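Local coordinates for protein N-glycosylase/DNA lyase (Methanocaldococcus jannaschii, PDB 3FHF) that belongs to the helix-hairpin-helix superfamily of DNA glycosylases and lyases, with a fold made of helices and loops and no strands, at residues Leu48-Leu53 against Gly61-Gln66; Glu80-Leu85 against Phe92-Ala97; Ile152-Ile157 against Tyr203-Arg208. All coordinates share one frame; numbering follows the deposited sequence.

Contact 1 (Leu48-Leu53 against Gly61-Gln66); sequences LCFCIL and GGIRIQ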
loop_
_atom_site.group_PDB
_atom_site.type_symbol
_atom_site.label_atom_id
_atom_site.label_comp_id
_atom_site.label_asym_id
_atom_site.label_seq_id
_atom_site.Cartn_x
_atom_site.Cartn_y
_atom_site.Cartn_z
ATOM N N LEU A 48 -4.543 7.538 -5.138
ATOM C CA LEU A 48 -5.211 6.338 -5.620
ATOM C C LEU A 48 -4.535 5.917 -6.924
ATOM O O LEU A 48 -4.340 4.731 -7.184
ATOM C CB LEU A 48 -6.692 6.614 -5.872
ATOM C CG LEU A 48 -7.500 5.424 -6.405
ATOM C CD1 LEU A 48 -7.603 4.338 -5.335
ATOM C CD2 LEU A 48 -8.877 5.892 -6.803
ATOM N N CYS A 49 -4.172 6.908 -7.736
ATOM C CA CYS A 49 -3.517 6.648 -9.005
ATOM C C CYS A 49 -2.107 6.129 -8.784
ATOM O O CYS A 49 -1.624 5.299 -9.549
ATOM C CB CYS A 49 -3.503 7.915 -9.857
ATOM S SG CYS A 49 -5.153 8.380 -10.426
ATOM N N PHE A 50 -1.451 6.625 -7.738
ATOM C CA PHE A 50 -0.109 6.169 -7.400
ATOM C C PHE A 50 -0.183 4.663 -7.151
ATOM O O PHE A 50 0.664 3.899 -7.612
ATOM C CB PHE A 50 0.390 6.853 -6.118
ATOM C CG PHE A 50 1.588 6.176 -5.498
ATOM C CD1 PHE A 50 2.854 6.316 -6.057
ATOM C CD2 PHE A 50 1.440 5.366 -4.377
ATOM C CE1 PHE A 50 3.958 5.657 -5.507
ATOM C CE2 PHE A 50 2.533 4.702 -3.818
ATOM C CZ PHE A 50 3.795 4.847 -4.385
ATOM N N CYS A 51 -1.211 4.250 -6.416
ATOM C CA CYS A 51 -1.387 2.841 -6.089
ATOM C C CYS A 51 -1.785 2.012 -7.305
ATOM O O CYS A 51 -1.400 0.853 -7.421
ATOM C CB CYS A 51 -2.410 2.690 -4.960
ATOM S SG CYS A 51 -1.819 3.371 -3.381
ATOM N N ILE A 52 -2.551 2.600 -8.216
ATOM C CA ILE A 52 -2.931 1.880 -9.427
ATOM C C ILE A 52 -1.673 1.610 -10.258
ATOM O O ILE A 52 -1.569 0.590 -10.936
ATOM C CB ILE A 52 -3.917 2.696 -10.287
ATOM C CG1 ILE A 52 -5.301 2.689 -9.645
ATOM C CG2 ILE A 52 -3.982 2.119 -11.702
ATOM C CD1 ILE A 52 -6.347 3.472 -10.428
ATOM N N LEU A 53 -0.714 2.529 -10.188
ATOM C CA LEU A 53 0.529 2.407 -10.947
ATOM C C LEU A 53 1.611 1.522 -10.318
ATOM O O LEU A 53 2.506 1.048 -11.022
ATOM C CB LEU A 53 1.124 3.796 -11.189
ATOM C CG LEU A 53 0.306 4.802 -11.997
ATOM C CD1 LEU A 53 1.020 6.149 -11.977
ATOM C CD2 LEU A 53 0.134 4.303 -13.437
ATOM N N GLY A 61 9.441 5.222 -8.728
ATOM C CA GLY A 61 8.969 5.540 -10.063
ATOM C C GLY A 61 7.574 6.135 -9.986
ATOM O O GLY A 61 7.244 7.077 -10.707
ATOM N N GLY A 62 6.749 5.580 -9.105
ATOM C CA GLY A 62 5.404 6.087 -8.939
ATOM C C GLY A 62 5.446 7.514 -8.436
ATOM O O GLY A 62 4.706 8.370 -8.918
ATOM N N ILE A 63 6.319 7.776 -7.465
ATOM C CA ILE A 63 6.443 9.116 -6.913
ATOM C C ILE A 63 6.819 10.130 -7.986
ATOM O O ILE A 63 6.323 11.257 -7.971
ATOM C CB ILE A 63 7.500 9.179 -5.787
ATOM C CG1 ILE A 63 7.049 8.322 -4.602
ATOM C CG2 ILE A 63 7.697 10.619 -5.341
ATOM C CD1 ILE A 63 8.051 8.260 -3.469
ATOM N N ARG A 64 7.690 9.744 -8.915
ATOM C CA ARG A 64 8.085 10.680 -9.964
ATOM C C ARG A 64 6.993 10.828 -11.023
ATOM O O ARG A 64 6.810 11.909 -11.574
ATOM C CB ARG A 64 9.412 10.267 -10.623
ATOM C CG ARG A 64 9.342 9.085 -11.572
ATOM C CD ARG A 64 10.522 9.114 -12.544
ATOM N NE ARG A 64 10.481 8.002 -13.488
ATOM C CZ ARG A 64 10.792 6.747 -13.180
ATOM N NH1 ARG A 64 11.175 6.439 -11.949
ATOM N NH2 ARG A 64 10.707 5.797 -14.100
ATOM N N ILE A 65 6.272 9.750 -11.315
ATOM C CA ILE A 65 5.195 9.841 -12.294
ATOM C C ILE A 65 4.149 10.775 -11.704
ATOM O O ILE A 65 3.515 11.543 -12.425
ATOM C CB ILE A 65 4.560 8.461 -12.594
ATOM C CG1 ILE A 65 5.500 7.648 -13.484
ATOM C CG2 ILE A 65 3.209 8.636 -13.280
ATOM C CD1 ILE A 65 4.911 6.343 -13.988
ATOM N N GLN A 66 3.989 10.713 -10.385
ATOM C CA GLN A 66 3.035 11.569 -9.687
ATOM C C GLN A 66 3.416 13.030 -9.868
ATOM O O GLN A 66 2.621 13.832 -10.350
ATOM C CB GLN A 66 3.014 11.265 -8.185
ATOM C CG GLN A 66 1.971 10.262 -7.733
ATOM C CD GLN A 66 1.790 10.276 -6.222
ATOM O OE1 GLN A 66 2.720 9.980 -5.470
ATOM N NE2 GLN A 66 0.592 10.631 -5.771
#
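The ring of Phe50 meets helix 61-66 edge-on: Gly62 C lies in the ring plane, 3.7 Å from Phe50 CD1, and the next backbone atom, Ile63 N, is just as close to CE1. The second flat group is the amide of Gln66, which arrives from a different direction. Its plane is turned 35° from the ring, its OE1 approaches obliquely 3.7 Å from Phe50 CD1, and its CD rests on Phe50 CB. The amide is gripped at both ends by partners beyond the two segments, OE1 accepting from Lys214 and NE2 donating to Glu47; Lys214 also makes a cation-pi contact with Phe50.

Phe50 CG stands anti to the backbone N (chi1 164°), and this carries the ring across to the facing helix. Glycine suits position 62 because, with no side chain there, the aromatic edge can settle directly on main chain, Phe50 CA and Gly62 CA being 5.7 Å apart. Ile63 adds a looser touch, CG1 to CE1 of Phe50. One helical turn beyond Phe50, Leu53 and Ile65 meet branch to branch, with Leu53 CD1 3.6 Å from Ile65 CG2, and Phe73 of helix 72-75 packs on both.

The axes of the two short segments approach to 9.4 Å and run 135° apart, a splayed antiparallel pair joined by a short connection. No hydrogen bond crosses between the segments, so the pair is held by apolar packing, while bonding to Glu47 and Lys214 probably steadies the Gln66 amide that lies beside Phe50 and links it to the C-terminal residue.

Contact 2 (Glu80-Leu85 against Phe92-Ala97); sequences ELEEKL and FYRKRA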
loop_
_atom_site.group_PDB
_atom_site.type_symbol
_atom_site.label_atom_id
_atom_site.label_comp_id
_atom_site.label_asym_id
_atom_site.label_seq_id
_atom_site.Cartn_x
_atom_site.Cartn_y
_atom_site.Cartn_z
ATOM N N GLU A 80 -3.806 11.099 -24.148
ATOM C CA GLU A 80 -2.678 11.866 -23.631
ATOM C C GLU A 80 -2.048 11.248 -22.390
ATOM O O GLU A 80 -0.838 11.362 -22.180
ATOM C CB GLU A 80 -3.100 13.305 -23.331
ATOM C CG GLU A 80 -3.466 14.100 -24.571
ATOM C CD GLU A 80 -3.247 15.587 -24.393
ATOM O OE1 GLU A 80 -3.860 16.181 -23.480
ATOM O OE2 GLU A 80 -2.458 16.163 -25.170
ATOM N N LEU A 81 -2.863 10.595 -21.569
ATOM C CA LEU A 81 -2.362 9.962 -20.354
ATOM C C LEU A 81 -1.585 8.701 -20.709
ATOM O O LEU A 81 -0.521 8.427 -20.149
ATOM C CB LEU A 81 -3.522 9.601 -19.422
ATOM C CG LEU A 81 -3.134 8.958 -18.087
ATOM C CD1 LEU A 81 -2.164 9.866 -17.330
ATOM C CD2 LEU A 81 -4.391 8.717 -17.263
ATOM N N GLU A 82 -2.128 7.937 -21.649
ATOM C CA GLU A 82 -1.505 6.703 -22.093
ATOM C C GLU A 82 -0.121 7.013 -22.655
ATOM O O GLU A 82 0.816 6.226 -22.510
ATOM C CB GLU A 82 -2.377 6.052 -23.168
ATOM C CG GLU A 82 -1.983 4.636 -23.530
ATOM C CD GLU A 82 -2.897 4.032 -24.578
ATOM O OE1 GLU A 82 -2.907 4.539 -25.718
ATOM O OE2 GLU A 82 -3.609 3.054 -24.263
ATOM N N GLU A 83 -0.006 8.178 -23.285
ATOM C CA GLU A 83 1.244 8.620 -23.892
ATOM C C GLU A 83 2.298 8.981 -22.850
ATOM O O GLU A 83 3.459 8.599 -22.977
ATOM C CB GLU A 83 0.984 9.828 -24.797
ATOM C CG GLU A 83 2.181 10.239 -25.629
ATOM C CD GLU A 83 2.558 9.184 -26.646
ATOM O OE1 GLU A 83 1.748 8.933 -27.562
ATOM O OE2 GLU A 83 3.658 8.605 -26.530
ATOM N N LYS A 84 1.900 9.717 -21.820
ATOM C CA LYS A 84 2.850 10.101 -20.787
ATOM C C LYS A 84 3.339 8.891 -20.006
ATOM O O LYS A 84 4.517 8.801 -19.670
ATOM C CB LYS A 84 2.227 11.124 -19.839
ATOM C CG LYS A 84 1.973 12.461 -20.503
ATOM C CD LYS A 84 1.537 13.514 -19.509
ATOM C CE LYS A 84 1.341 14.856 -20.196
ATOM N NZ LYS A 84 0.990 15.924 -19.222
ATOM N N LEU A 85 2.439 7.951 -19.737
ATOM C CA LEU A 85 2.808 6.758 -18.989
ATOM C C LEU A 85 3.800 5.904 -19.776
ATOM O O LEU A 85 4.747 5.356 -19.209
ATOM C CB LEU A 85 1.556 5.941 -18.640
ATOM C CG LEU A 85 0.574 6.615 -17.671
ATOM C CD1 LEU A 85 -0.616 5.702 -17.420
ATOM C CD2 LEU A 85 1.278 6.943 -16.361
ATOM N N PHE A 92 2.936 -1.060 -18.487
ATOM C CA PHE A 92 1.504 -1.288 -18.670
ATOM C C PHE A 92 0.737 0.016 -18.855
ATOM O O PHE A 92 -0.406 0.141 -18.412
ATOM C CB PHE A 92 0.927 -2.059 -17.478
ATOM C CG PHE A 92 1.511 -3.434 -17.308
ATOM C CD1 PHE A 92 2.763 -3.609 -16.729
ATOM C CD2 PHE A 92 0.823 -4.555 -17.767
ATOM C CE1 PHE A 92 3.326 -4.882 -16.611
ATOM C CE2 PHE A 92 1.377 -5.832 -17.655
ATOM C CZ PHE A 92 2.631 -5.993 -17.077
ATOM N N TYR A 93 1.363 0.972 -19.533
ATOM C CA TYR A 93 0.754 2.275 -19.767
ATOM C C TYR A 93 -0.680 2.224 -20.284
ATOM O O TYR A 93 -1.522 3.016 -19.864
ATOM C CB TYR A 93 1.615 3.105 -20.732
ATOM C CG TYR A 93 1.871 2.468 -22.088
ATOM C CD1 TYR A 93 2.747 1.388 -22.224
ATOM C CD2 TYR A 93 1.255 2.964 -23.238
ATOM C CE1 TYR A 93 3.007 0.820 -23.474
ATOM C CE2 TYR A 93 1.507 2.404 -24.492
ATOM C CZ TYR A 93 2.382 1.334 -24.601
ATOM O OH TYR A 93 2.633 0.783 -25.837
ATOM N N ARG A 94 -0.961 1.292 -21.186
ATOM C CA ARG A 94 -2.299 1.171 -21.753
ATOM C C ARG A 94 -3.369 0.814 -20.714
ATOM O O ARG A 94 -4.349 1.544 -20.553
ATOM C CB ARG A 94 -2.288 0.136 -22.881
ATOM C CG ARG A 94 -3.604 -0.001 -23.626
ATOM C CD ARG A 94 -3.426 -0.858 -24.874
ATOM N NE ARG A 94 -2.781 -2.135 -24.570
ATOM C CZ ARG A 94 -3.321 -3.083 -23.808
ATOM N NH1 ARG A 94 -4.523 -2.904 -23.273
ATOM N NH2 ARG A 94 -2.658 -4.211 -23.579
ATOM N N LYS A 95 -3.186 -0.302 -20.013
ATOM C CA LYS A 95 -4.148 -0.727 -18.995
ATOM C C LYS A 95 -4.300 0.275 -17.850
ATOM O O LYS A 95 -5.419 0.598 -17.443
ATOM C CB LYS A 95 -3.743 -2.076 -18.398
ATOM C CG LYS A 95 -3.986 -3.280 -19.285
ATOM C CD LYS A 95 -3.599 -4.550 -18.541
ATOM C CE LYS A 95 -3.774 -5.785 -19.400
ATOM N NZ LYS A 95 -3.364 -7.010 -18.657
ATOM N N ARG A 96 -3.175 0.759 -17.327
ATOM C CA ARG A 96 -3.209 1.704 -16.217
ATOM C C ARG A 96 -3.904 3.010 -16.588
ATOM O O ARG A 96 -4.634 3.583 -15.778
ATOM C CB ARG A 96 -1.789 1.975 -15.704
ATOM C CG ARG A 96 -1.028 0.713 -15.302
ATOM C CD ARG A 96 -1.830 -0.163 -14.329
ATOM N NE ARG A 96 -1.264 -1.508 -14.235
ATOM C CZ ARG A 96 -0.172 -1.821 -13.547
ATOM N NH1 ARG A 96 0.481 -0.888 -12.865
ATOM N NH2 ARG A 96 0.296 -3.065 -13.574
ATOM N N ALA A 97 -3.683 3.479 -17.812
ATOM C CA ALA A 97 -4.313 4.712 -18.274
ATOM C C ALA A 97 -5.834 4.538 -18.297
ATOM O O ALA A 97 -6.586 5.462 -17.974
ATOM C CB ALA A 97 -3.806 5.069 -19.671
#
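Helices 80-85 and 93-97 cross at 136° with their axes 8.5 Å apart, and their main chains come closest at two pairs, Leu85 with Tyr93 and Glu82 with Ala97.

Alanine suits position 97 because its single methyl fits against the main chain of the other helix, CB lying 3.7 Å from Glu82 CA, with the branches of Leu81 and Leu85 alongside. Leu85 meets Tyr93 close to the main chain, Leu85 CB to Tyr93 CB at 3.5 Å, while its CD1 reaches over toward Ala97. Tyr93 CG sits between its own N and carbonyl carbon (chi1 58°), which swings the ring crosswise to the partner helix, past its Glu82 side: CD2 lies 3.4 Å from Glu82 O, met obliquely, and touches Glu82 CG.

Glu82 is extended, so its carboxylate runs beside the Arg94 chain, where OE2 is 3.1 Å from Arg94 CG. The guanidinium, however, bends away at chi3 (52°), and Arg94 NE stays 5.3 Å from Glu82 OE2. Arg78 offers Glu82 a long, weak ion pair.

The two leucines thus face helix 59-69, with Ala97 packed between the helices, and the longer polar chains lie on the more exposed side; nearby positive charge would probably favour an ionised Glu82, though apolar contact does the joining.

Contact 3 (Ile152-Ile157 against Tyr203-Arg208); sequences IIDRHI and YIWYLR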
loop_
_atom_site.group_PDB
_atom_site.type_symbol
_atom_site.label_atom_id
_atom_site.label_comp_id
_atom_site.label_asym_id
_atom_site.label_seq_id
_atom_site.Cartn_x
_atom_site.Cartn_y
_atom_site.Cartn_z
ATOM N N ILE A 152 -0.634 -4.526 3.699
ATOM C CA ILE A 152 -0.360 -4.446 2.271
ATOM C C ILE A 152 0.397 -5.735 2.007
ATOM O O ILE A 152 1.600 -5.820 2.242
ATOM C CB ILE A 152 0.551 -3.249 1.938
ATOM C CG1 ILE A 152 -0.094 -1.953 2.441
ATOM C CG2 ILE A 152 0.786 -3.177 0.441
ATOM C CD1 ILE A 152 0.848 -0.753 2.438
ATOM N N ILE A 153 -0.315 -6.739 1.517
ATOM C CA ILE A 153 0.278 -8.042 1.286
ATOM C C ILE A 153 0.813 -8.199 -0.131
ATOM O O ILE A 153 0.089 -8.570 -1.046
ATOM C CB ILE A 153 -0.757 -9.143 1.619
ATOM C CG1 ILE A 153 -1.306 -8.900 3.031
ATOM C CG2 ILE A 153 -0.121 -10.524 1.543
ATOM C CD1 ILE A 153 -2.359 -9.920 3.484
ATOM N N ASP A 154 2.098 -7.894 -0.285
ATOM C CA ASP A 154 2.798 -7.973 -1.564
ATOM C C ASP A 154 3.474 -9.332 -1.734
ATOM O O ASP A 154 3.508 -10.136 -0.808
ATOM C CB ASP A 154 3.875 -6.890 -1.633
ATOM C CG ASP A 154 4.820 -6.947 -0.450
ATOM O OD1 ASP A 154 4.554 -6.259 0.555
ATOM O OD2 ASP A 154 5.819 -7.696 -0.512
ATOM N N ARG A 155 4.048 -9.556 -2.914
ATOM C CA ARG A 155 4.722 -10.812 -3.218
ATOM C C ARG A 155 5.982 -11.058 -2.388
ATOM O O ARG A 155 6.421 -12.198 -2.250
ATOM C CB ARG A 155 5.071 -10.870 -4.713
ATOM C CG ARG A 155 6.111 -9.853 -5.185
ATOM C CD ARG A 155 6.345 -9.984 -6.696
ATOM N NE ARG A 155 7.447 -9.153 -7.185
ATOM C CZ ARG A 155 7.460 -7.822 -7.164
ATOM N NH1 ARG A 155 6.428 -7.148 -6.676
ATOM N NH2 ARG A 155 8.511 -7.162 -7.634
ATOM N N HIS A 156 6.571 -10.002 -1.835
ATOM C CA HIS A 156 7.782 -10.179 -1.045
ATOM C C HIS A 156 7.458 -10.661 0.364
ATOM O O HIS A 156 8.120 -11.562 0.885
ATOM C CB HIS A 156 8.587 -8.877 -1.010
ATOM C CG HIS A 156 8.920 -8.356 -2.372
ATOM N ND1 HIS A 156 9.723 -9.047 -3.254
ATOM C CD2 HIS A 156 8.474 -7.267 -3.044
ATOM C CE1 HIS A 156 9.753 -8.411 -4.411
ATOM N NE2 HIS A 156 9.003 -7.329 -4.311
ATOM N N ILE A 157 6.437 -10.078 0.985
ATOM C CA ILE A 157 6.082 -10.522 2.323
ATOM C C ILE A 157 5.529 -11.945 2.232
ATOM O O ILE A 157 5.743 -12.746 3.132
ATOM C CB ILE A 157 5.035 -9.590 2.988
ATOM C CG1 ILE A 157 4.798 -10.027 4.436
ATOM C CG2 ILE A 157 3.729 -9.639 2.231
ATOM C CD1 ILE A 157 6.043 -10.016 5.296
ATOM N N TYR A 203 8.508 -0.936 8.737
ATOM C CA TYR A 203 9.628 -1.565 9.441
ATOM C C TYR A 203 10.092 -2.774 8.644
ATOM O O TYR A 203 11.291 -3.018 8.507
ATOM C CB TYR A 203 9.240 -2.010 10.858
ATOM C CG TYR A 203 9.325 -0.901 11.884
ATOM C CD1 TYR A 203 8.290 0.024 12.031
ATOM C CD2 TYR A 203 10.449 -0.768 12.696
ATOM C CE1 TYR A 203 8.370 1.051 12.965
ATOM C CE2 TYR A 203 10.545 0.262 13.633
ATOM C CZ TYR A 203 9.499 1.164 13.760
ATOM O OH TYR A 203 9.592 2.178 14.681
ATOM N N ILE A 204 9.141 -3.532 8.113
ATOM C CA ILE A 204 9.476 -4.705 7.320
ATOM C C ILE A 204 10.223 -4.312 6.045
ATOM O O ILE A 204 11.228 -4.936 5.691
ATOM C CB ILE A 204 8.210 -5.515 6.969
ATOM C CG1 ILE A 204 7.648 -6.145 8.249
ATOM C CG2 ILE A 204 8.533 -6.573 5.918
ATOM C CD1 ILE A 204 6.414 -7.001 8.051
ATOM N N TRP A 205 9.749 -3.279 5.354
ATOM C CA TRP A 205 10.428 -2.836 4.144
ATOM C C TRP A 205 11.820 -2.320 4.490
ATOM O O TRP A 205 12.780 -2.562 3.754
ATOM C CB TRP A 205 9.640 -1.744 3.408
ATOM C CG TRP A 205 8.718 -2.290 2.356
ATOM C CD1 TRP A 205 7.354 -2.357 2.409
ATOM C CD2 TRP A 205 9.099 -2.875 1.105
ATOM N NE1 TRP A 205 6.865 -2.953 1.269
ATOM C CE2 TRP A 205 7.915 -3.278 0.452
ATOM C CE3 TRP A 205 10.329 -3.098 0.473
ATOM C CZ2 TRP A 205 7.922 -3.894 -0.808
ATOM C CZ3 TRP A 205 10.338 -3.711 -0.778
ATOM C CH2 TRP A 205 9.141 -4.101 -1.403
ATOM N N TYR A 206 11.944 -1.623 5.614
ATOM C CA TYR A 206 13.248 -1.101 5.988
ATOM C C TYR A 206 14.239 -2.230 6.230
ATOM O O TYR A 206 15.408 -2.119 5.862
ATOM C CB TYR A 206 13.161 -0.222 7.231
ATOM C CG TYR A 206 14.522 0.216 7.702
ATOM C CD1 TYR A 206 15.208 -0.500 8.681
ATOM C CD2 TYR A 206 15.150 1.319 7.130
ATOM C CE1 TYR A 206 16.491 -0.127 9.076
ATOM C CE2 TYR A 206 16.426 1.696 7.515
ATOM C CZ TYR A 206 17.090 0.969 8.487
ATOM O OH TYR A 206 18.361 1.336 8.857
ATOM N N LEU A 207 13.771 -3.311 6.844
ATOM C CA LEU A 207 14.624 -4.468 7.105
ATOM C C LEU A 207 15.065 -5.118 5.800
ATOM O O LEU A 207 16.148 -5.685 5.713
ATOM C CB LEU A 207 13.879 -5.507 7.942
ATOM C CG LEU A 207 13.763 -5.219 9.439
ATOM C CD1 LEU A 207 12.785 -6.199 10.082
ATOM C CD2 LEU A 207 15.136 -5.329 10.073
ATOM N N ARG A 208 14.219 -5.018 4.783
ATOM C CA ARG A 208 14.500 -5.614 3.486
ATOM C C ARG A 208 15.352 -4.739 2.561
ATOM O O ARG A 208 16.149 -5.249 1.774
ATOM C CB ARG A 208 13.168 -5.938 2.795
ATOM C CG ARG A 208 13.256 -6.886 1.611
ATOM C CD ARG A 208 11.873 -7.052 0.965
ATOM N NE ARG A 208 10.912 -7.713 1.853
ATOM C CZ ARG A 208 9.665 -7.299 2.054
ATOM N NH1 ARG A 208 9.208 -6.214 1.438
ATOM N NH2 ARG A 208 8.864 -7.979 2.862
HETATM O O HOH W 1 4.197 -3.628 1.136
HETATM O O HOH W 2 6.414 -6.324 2.286
#
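Arg208, His156 and Trp205 carry this contact, the arginine packing across on His156 and beside Trp205 of its own helix. Its guanidinium is laid flat on the His156 methylene: His156 CB sits over the centre of one face, 3.6 Å from Arg208 CZ. The guanidinium edge is turned to the indole, with Arg208 NH1 poised 3.1 Å above the ring plane of Trp205. Arg208 starts anti to its backbone N (chi1 -164°) and bends at chi3, which sets the planar head with one face on His156 and one edge over the indole. Arginine suits this place because its flat head can pack on carbon while its N-H groups still bond along the rim; NH2 forms a salt bridge to Glu160, further along helix 155-163.

The imidazole of His156 meets the far end of the indole, CD2 lying 3.6 Å from Trp205 CH2. The ring planes are 74° apart and the approach is oblique. Ile157 and Ile204 meet tip to tip, Ile157 CD1 to Ile204 CD1 at 4.1 Å, crossing at about a right angle.

Asp154 stands at the N-cap of helix 155-163. Its OD2 accepts from Ile157 N at 2.9 Å, met from above the carboxylate plane, and more weakly from His156 N. Water 1 donates to Asp154 OD1 at 2.7 Å and accepts from Trp205 NE1 at 2.8 Å, in the plane of the indole. Water 2 accepts from Arg208 NH1 but sits unusually close to OD1, so that link is less certain.

The direct touches are packing around flat groups and one aliphatic pair. Between the segments the polar linkage runs through solvent, chiefly water 1, while the Glu160 salt bridge ties the same two helices directly; one carboxylate thus serves twice, capping with OD2 and bridging with OD1.

How the contacts relate
From the N terminus, contact 1 comes first and closes the short connection between helices 41-54 and 59-69. Contact 2 then closes a similarly short turn between helices 78-87 and 93-103. Contact 3 spans a far longer excursion, bringing the start of helix 155-163 to helix 197-209 near the C terminus. The three follow in series, none enclosing or crossing another. Contacts 1 and 2 nevertheless form one packed region: Leu85 touches Leu53 and Ile65, and Arg96 lies against the end of helix 41-54. Contact 3 stands apart, its centre about 18 Å from that of contact 1 and about 27 Å from that of contact 2.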